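Local coordinates for endoglucanase (Fervidobacterium pennivorans DSM 9078, PDB 6KDD), which is a TIM-barrel glycoside hydrolase of family 5 that probably hydrolyses beta-glucosidic bonds, at residues T276-R280 / L313-G319. Residues are numbered along the deposited sequence.
Sequences TESVR and LATAVVG
Segments 276-280, inside helix 269-285, and 313-318, a short C-terminal helix, are helical and run nearly parallel: the axes of 276-280 and 313-318 approach to 8.1 Å, with 8° between their N-to-C directions. Register is set by E277 and A316, whose CA atoms lie 4.3 Å apart, a spacing allowed by the small A316 side chain (CB to E277 CB, 4.0 Å). G319 N still donates to T315 O (2.7 Å), while G319 itself leaves helical geometry with phi/psi 72/-150. In the (beta/alpha)8 barrel, helix 269-285 connects strands 256-261 and 289-292; helix 313-318 comes after the eighth strand and the small antiparallel pair 302-303/308-309, and packs alongside helix 269-285, with T276, L313 and V317 all touching Y292. T276 (chi1 m) points toward the partner, its CG2 3.6 Å from V317 CG2 and 4.0 Å from A316 CB, while its OG1 is hydrogen-bonded to R272 O. R280 (chi1 t, chi2 m, chi3 m) supplies the polar link: NE and NH2 both donate to A316 O, at 2.8 and 2.9 Å, near the helix C-terminus; NH1 forms a salt bridge with E284. G319 CA sits over one guanidinium face, 3.2 Å from R280 NH2; a CB on G319 would clash, 2.8 Å from R280 NH1, and positive phi also favours glycine.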
# COMPACT_ATOMS: atom_id res chain seq x y z
N THR A 276 -15.84 -4.39 -4.79
CA THR A 276 -14.55 -5.01 -4.41
C THR A 276 -14.23 -6.19 -5.33
O THR A 276 -13.13 -6.32 -5.85
CB THR A 276 -14.59 -5.44 -2.94
OG1 THR A 276 -14.80 -4.29 -2.13
CG2 THR A 276 -13.32 -6.11 -2.45
N GLU A 277 -15.23 -7.05 -5.56
CA GLU A 277 -15.07 -8.17 -6.48
C GLU A 277 -14.69 -7.69 -7.88
O GLU A 277 -13.77 -8.22 -8.54
CB GLU A 277 -16.35 -9.02 -6.47
CG GLU A 277 -16.22 -10.28 -7.31
CD GLU A 277 -17.46 -11.16 -7.45
OE1 GLU A 277 -18.45 -10.98 -6.69
OE2 GLU A 277 -17.44 -12.03 -8.33
N SER A 278 -15.37 -6.64 -8.35
CA SER A 278 -15.12 -6.11 -9.68
C SER A 278 -13.72 -5.53 -9.82
O SER A 278 -13.06 -5.80 -10.83
CB SER A 278 -16.12 -5.05 -10.04
OG SER A 278 -17.39 -5.67 -10.15
N VAL A 279 -13.30 -4.70 -8.84
CA VAL A 279 -11.96 -4.14 -8.84
C VAL A 279 -10.92 -5.26 -8.80
O VAL A 279 -9.93 -5.23 -9.55
CB VAL A 279 -11.78 -3.13 -7.69
CG1 VAL A 279 -10.31 -2.82 -7.50
CG2 VAL A 279 -12.52 -1.82 -8.02
N ARG A 280 -11.14 -6.23 -7.91
CA ARG A 280 -10.19 -7.33 -7.76
C ARG A 280 -10.07 -8.14 -9.05
O ARG A 280 -8.97 -8.45 -9.50
CB ARG A 280 -10.57 -8.19 -6.55
CG ARG A 280 -9.52 -9.24 -6.21
CD ARG A 280 -9.83 -10.53 -6.97
NE ARG A 280 -11.02 -11.05 -6.34
CZ ARG A 280 -11.78 -12.02 -6.83
NH1 ARG A 280 -11.48 -12.60 -7.98
NH2 ARG A 280 -12.84 -12.41 -6.15
N LEU A 313 -17.63 -10.38 1.74
CA LEU A 313 -16.63 -9.41 1.30
C LEU A 313 -15.22 -10.04 1.23
O LEU A 313 -14.46 -9.72 0.33
CB LEU A 313 -16.66 -8.19 2.22
CG LEU A 313 -15.81 -6.98 1.79
CD1 LEU A 313 -16.26 -6.35 0.48
CD2 LEU A 313 -15.82 -5.95 2.90
N ALA A 314 -14.87 -10.89 2.20
CA ALA A 314 -13.54 -11.50 2.18
C ALA A 314 -13.36 -12.30 0.89
O ALA A 314 -12.31 -12.22 0.26
CB ALA A 314 -13.32 -12.34 3.42
N THR A 315 -14.41 -13.04 0.47
CA THR A 315 -14.34 -13.82 -0.77
C THR A 315 -14.19 -12.93 -1.99
O THR A 315 -13.49 -13.28 -2.94
CB THR A 315 -15.56 -14.73 -0.96
OG1 THR A 315 -15.62 -15.56 0.20
CG2 THR A 315 -15.41 -15.61 -2.18
N ALA A 316 -14.86 -11.77 -1.98
CA ALA A 316 -14.69 -10.76 -3.02
C ALA A 316 -13.20 -10.40 -3.16
O ALA A 316 -12.69 -10.17 -4.26
CB ALA A 316 -15.49 -9.51 -2.64
N VAL A 317 -12.48 -10.39 -2.04
CA VAL A 317 -11.07 -10.00 -2.09
C VAL A 317 -10.21 -11.17 -2.59
O VAL A 317 -9.37 -10.99 -3.46
CB VAL A 317 -10.62 -9.54 -0.69
CG1 VAL A 317 -9.11 -9.42 -0.59
CG2 VAL A 317 -11.33 -8.23 -0.35
N VAL A 318 -10.39 -12.34 -1.96
CA VAL A 318 -9.52 -13.50 -2.15
C VAL A 318 -9.87 -14.28 -3.43
O VAL A 318 -8.99 -14.83 -4.07
CB VAL A 318 -9.54 -14.42 -0.92
CG1 VAL A 318 -8.74 -15.71 -1.20
CG2 VAL A 318 -9.02 -13.71 0.34
N GLY A 319 -11.16 -14.39 -3.77
CA GLY A 319 -11.57 -15.13 -4.96
C GLY A 319 -11.41 -16.63 -4.75
O GLY A 319 -11.54 -17.09 -3.61